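Local coordinates for protein aspartate aminotransferase (Rhodobacter sphaeroides, PDB 3NRA) that probably catalyses the pyridoxal 5'-phosphate-dependent transfer of an amino group from L-aspartate to 2-oxoglutarate, giving oxaloacetate and L-glutamate, at residues N187-I201 with G228-V240. Numbering follows the deposited sequence.
Sequences NPNNPAGVVYSAEEI and GASYTHLRAEAAV
Ser230 O meets the CG1 methyl of Val195 at 3.3 Å. Ser230 OG reaches the other segment through two waters, one held by Tyr196 O and one by Ala198 N. Tyr231 follows, and a chi1 of -170° turns its ring away from its own backbone N and in to Asn187. Tyr231 OH donates to Asn187 O at 2.6 Å, coming from above the carbonyl plane. The Asn187 amide lies nearly parallel to the ring, with the planes 16° apart. Val195 CG1 packs 3.7 Å from Tyr231 CD2, and Pro188 N sits at the ring edge. A leucine in place of Tyr231 would probably leave Asn187 O without this donor and open a gap beside Pro188.

Residues 187-197 form the loop after strand 182-186 in the large domain of a fold-type I aminotransferase. In the same loop, Asn190 ND2 bonds O3 of the cofactor-lysine adduct at position 253, and Asn190 OD1 bonds Arg381.

Thr232 packs on the start of helix 198-211, which Ser197 and Glu200 close with a capping box. Thr232 OG1 lies 3.4 Å from Ala198 CA, and Thr232 CG2 meets Ile201 CG2 at 3.8 Å. Two waters join the Thr232 backbone to Asn187 ND2; one also takes the Leu234 N-H, the other donates to Tyr196 O. Leu234 is modelled in two conformers; in one, CD1 comes to 3.8 Å from Ile201 CG2. Ile201 also touches Phe185. Glu237, bent at chi2 (-66°), lays CG against Ile201 CG2 at 3.7 Å. One water donates to both Glu237 OE2 and Ala198 O.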
# COMPACT_ATOMS: atom_id res chain seq x y z
N ASN B 187 -18.52 -1.33 -11.35
CA ASN B 187 -19.76 -0.69 -11.74
C ASN B 187 -19.68 0.79 -11.35
O ASN B 187 -19.71 1.09 -10.18
CB ASN B 187 -20.94 -1.33 -11.01
CG ASN B 187 -22.26 -0.79 -11.48
OD1 ASN B 187 -22.35 -0.26 -12.59
ND2 ASN B 187 -23.28 -0.89 -10.65
N PRO B 188 -19.55 1.72 -12.34
CA PRO B 188 -19.48 1.49 -13.76
C PRO B 188 -18.27 0.65 -14.18
O PRO B 188 -17.19 0.70 -13.53
CB PRO B 188 -19.36 2.90 -14.33
CG PRO B 188 -18.64 3.64 -13.30
CD PRO B 188 -19.30 3.14 -12.03
N ASN B 189 -18.47 -0.14 -15.24
CA ASN B 189 -17.42 -0.94 -15.83
C ASN B 189 -16.24 -0.09 -16.27
O ASN B 189 -16.41 0.98 -16.89
CB ASN B 189 -17.97 -1.72 -17.01
CG ASN B 189 -16.93 -2.60 -17.66
OD1 ASN B 189 -16.37 -2.25 -18.71
ND2 ASN B 189 -16.69 -3.77 -17.07
N ASN B 190 -15.06 -0.48 -15.81
CA ASN B 190 -13.80 -0.05 -16.37
C ASN B 190 -13.35 -1.26 -17.17
O ASN B 190 -13.09 -2.30 -16.59
CB ASN B 190 -12.81 0.29 -15.22
CG ASN B 190 -11.44 0.79 -15.70
OD1 ASN B 190 -11.03 0.57 -16.86
ND2 ASN B 190 -10.69 1.43 -14.79
N PRO B 191 -13.27 -1.15 -18.51
CA PRO B 191 -13.01 0.00 -19.34
C PRO B 191 -14.20 0.65 -20.09
O PRO B 191 -14.00 1.70 -20.72
CB PRO B 191 -12.07 -0.59 -20.38
CG PRO B 191 -12.67 -1.95 -20.62
CD PRO B 191 -13.11 -2.41 -19.29
N ALA B 192 -15.36 0.01 -20.13
CA ALA B 192 -16.43 0.40 -21.10
C ALA B 192 -17.30 1.62 -20.63
O ALA B 192 -17.92 2.30 -21.45
CB ALA B 192 -17.31 -0.80 -21.43
N GLY B 193 -17.36 1.86 -19.32
CA GLY B 193 -18.15 2.99 -18.76
C GLY B 193 -19.64 2.74 -18.67
O GLY B 193 -20.41 3.64 -18.34
N VAL B 194 -20.05 1.49 -18.95
CA VAL B 194 -21.44 1.10 -18.83
C VAL B 194 -21.80 0.80 -17.35
O VAL B 194 -20.97 0.34 -16.57
CB VAL B 194 -21.79 -0.12 -19.73
CG1 VAL B 194 -21.55 0.21 -21.19
CG2 VAL B 194 -21.02 -1.34 -19.30
N VAL B 195 -23.04 1.06 -17.01
CA VAL B 195 -23.54 0.93 -15.63
C VAL B 195 -24.53 -0.20 -15.64
O VAL B 195 -25.31 -0.32 -16.57
CB VAL B 195 -24.23 2.25 -15.18
CG1 VAL B 195 -25.09 2.03 -13.94
CG2 VAL B 195 -23.16 3.36 -14.93
N TYR B 196 -24.51 -1.04 -14.62
CA TYR B 196 -25.41 -2.21 -14.59
C TYR B 196 -26.83 -1.74 -14.29
O TYR B 196 -27.01 -0.86 -13.49
CB TYR B 196 -24.94 -3.24 -13.57
CG TYR B 196 -23.68 -4.00 -14.00
CD1 TYR B 196 -22.44 -3.38 -14.07
CD2 TYR B 196 -23.75 -5.33 -14.35
CE1 TYR B 196 -21.31 -4.06 -14.47
CE2 TYR B 196 -22.61 -6.02 -14.76
CZ TYR B 196 -21.40 -5.38 -14.82
OH TYR B 196 -20.28 -6.07 -15.21
N SER B 197 -27.81 -2.28 -14.99
CA SER B 197 -29.23 -1.92 -14.77
C SER B 197 -29.71 -2.40 -13.40
O SER B 197 -29.09 -3.27 -12.78
CB SER B 197 -30.11 -2.56 -15.84
OG SER B 197 -30.19 -3.97 -15.64
N ALA B 198 -30.83 -1.84 -12.95
CA ALA B 198 -31.55 -2.30 -11.74
C ALA B 198 -31.80 -3.82 -11.76
O ALA B 198 -31.59 -4.49 -10.78
CB ALA B 198 -32.91 -1.54 -11.60
N GLU B 199 -32.18 -4.33 -12.92
CA GLU B 199 -32.48 -5.74 -13.09
C GLU B 199 -31.20 -6.59 -13.02
O GLU B 199 -31.18 -7.61 -12.34
CB GLU B 199 -33.22 -5.96 -14.44
CG GLU B 199 -34.30 -7.03 -14.42
CD GLU B 199 -33.76 -8.48 -14.47
OE1 GLU B 199 -32.66 -8.70 -15.03
OE2 GLU B 199 -34.47 -9.40 -13.95
N GLU B 200 -30.12 -6.15 -13.68
CA GLU B 200 -28.83 -6.85 -13.58
C GLU B 200 -28.33 -6.95 -12.15
O GLU B 200 -27.87 -7.99 -11.72
CB GLU B 200 -27.77 -6.21 -14.47
CG GLU B 200 -27.97 -6.53 -16.00
CD GLU B 200 -27.09 -5.72 -16.90
OE1 GLU B 200 -26.94 -4.48 -16.66
OE2 GLU B 200 -26.57 -6.30 -17.87
N ILE B 201 -28.45 -5.86 -11.40
CA ILE B 201 -27.96 -5.82 -10.04
C ILE B 201 -28.85 -6.68 -9.13
O ILE B 201 -28.35 -7.33 -8.21
CB ILE B 201 -27.88 -4.35 -9.53
CG1 ILE B 201 -26.76 -3.60 -10.30
CG2 ILE B 201 -27.71 -4.27 -8.00
CD1 ILE B 201 -25.32 -4.06 -9.98
N GLY B 228 -29.47 11.72 -16.38
CA GLY B 228 -30.33 10.72 -17.01
C GLY B 228 -29.72 9.32 -17.05
O GLY B 228 -30.23 8.43 -17.78
N ALA B 229 -28.64 9.09 -16.29
CA ALA B 229 -28.18 7.73 -16.06
C ALA B 229 -28.73 7.27 -14.70
O ALA B 229 -28.76 8.04 -13.75
CB ALA B 229 -26.67 7.66 -16.07
N SER B 230 -29.19 6.03 -14.64
CA SER B 230 -29.54 5.40 -13.40
C SER B 230 -28.30 4.67 -12.84
O SER B 230 -27.34 4.41 -13.56
CB SER B 230 -30.70 4.42 -13.61
OG SER B 230 -30.20 3.11 -13.97
N TYR B 231 -28.33 4.40 -11.55
CA TYR B 231 -27.31 3.59 -10.88
C TYR B 231 -27.94 2.85 -9.73
O TYR B 231 -28.66 3.44 -8.92
CB TYR B 231 -26.15 4.46 -10.37
CG TYR B 231 -24.98 3.66 -9.89
CD1 TYR B 231 -24.95 3.12 -8.60
CD2 TYR B 231 -23.94 3.36 -10.74
CE1 TYR B 231 -23.89 2.36 -8.16
CE2 TYR B 231 -22.88 2.59 -10.32
CZ TYR B 231 -22.86 2.08 -9.02
OH TYR B 231 -21.79 1.32 -8.61
N THR B 232 -27.62 1.55 -9.62
CA THR B 232 -28.17 0.70 -8.58
C THR B 232 -27.02 0.08 -7.75
O THR B 232 -26.09 -0.53 -8.31
CB THR B 232 -29.02 -0.40 -9.19
OG1 THR B 232 -29.88 0.17 -10.18
CG2 THR B 232 -29.86 -1.12 -8.14
N HIS B 233 -27.12 0.23 -6.43
CA HIS B 233 -26.09 -0.25 -5.51
C HIS B 233 -26.42 -1.65 -5.04
O HIS B 233 -27.37 -1.85 -4.30
CB HIS B 233 -26.00 0.69 -4.31
CG HIS B 233 -25.59 2.08 -4.66
ND1 HIS B 233 -24.28 2.49 -4.65
CD2 HIS B 233 -26.33 3.17 -5.00
CE1 HIS B 233 -24.22 3.77 -5.01
NE2 HIS B 233 -25.45 4.20 -5.21
N LEU B 234 -25.58 -2.61 -5.45
CA LEU B 234 -25.76 -4.03 -5.04
C LEU B 234 -25.99 -4.19 -3.55
O LEU B 234 -26.82 -4.97 -3.15
CB LEU B 234 -24.53 -4.86 -5.46
CG LEU B 234 -24.67 -6.38 -5.25
CD1 LEU B 234 -25.80 -6.90 -6.11
CD2 LEU B 234 -23.36 -7.11 -5.57
N ARG B 235 -25.25 -3.42 -2.74
CA ARG B 235 -25.28 -3.57 -1.26
C ARG B 235 -26.60 -3.18 -0.61
O ARG B 235 -26.82 -3.51 0.54
CB ARG B 235 -24.15 -2.74 -0.61
CG ARG B 235 -24.39 -1.23 -0.54
CD ARG B 235 -23.12 -0.51 -0.03
NE ARG B 235 -22.75 -1.02 1.28
CZ ARG B 235 -23.22 -0.58 2.44
NH1 ARG B 235 -24.00 0.51 2.51
NH2 ARG B 235 -22.89 -1.23 3.56
N ALA B 236 -27.44 -2.43 -1.34
CA ALA B 236 -28.77 -2.07 -0.90
C ALA B 236 -29.86 -3.02 -1.39
O ALA B 236 -31.01 -2.88 -0.99
CB ALA B 236 -29.10 -0.61 -1.34
N GLU B 237 -29.53 -4.00 -2.24
CA GLU B 237 -30.56 -5.00 -2.72
C GLU B 237 -31.17 -5.84 -1.58
O GLU B 237 -30.46 -6.40 -0.78
CB GLU B 237 -29.97 -5.94 -3.77
CG GLU B 237 -29.71 -5.30 -5.08
CD GLU B 237 -30.98 -4.86 -5.80
OE1 GLU B 237 -32.02 -5.58 -5.72
OE2 GLU B 237 -30.95 -3.78 -6.42
N ALA B 238 -32.49 -5.92 -1.53
CA ALA B 238 -33.19 -6.75 -0.50
C ALA B 238 -32.78 -8.26 -0.54
O ALA B 238 -32.75 -8.93 0.51
CB ALA B 238 -34.73 -6.60 -0.65
N ALA B 239 -32.44 -8.76 -1.74
CA ALA B 239 -32.07 -10.18 -1.94
C ALA B 239 -30.72 -10.55 -1.36
O ALA B 239 -30.46 -11.71 -1.07
CB ALA B 239 -32.10 -10.51 -3.44
N VAL B 240 -29.83 -9.57 -1.23
CA VAL B 240 -28.47 -9.86 -0.86
C VAL B 240 -28.29 -9.72 0.62
O VAL B 240 -28.94 -8.90 1.25
CB VAL B 240 -27.43 -8.95 -1.64
CG1 VAL B 240 -27.30 -7.59 -0.99
CG2 VAL B 240 -26.08 -9.66 -1.76
O HOH W 1 -23.60 -1.75 -7.60
O HOH W 2 -25.77 0.06 -11.30
O HOH W 3 -28.90 0.93 -12.46
O HOH W 4 -31.80 0.53 -14.46
O HOH W 5 -32.58 -3.96 -8.39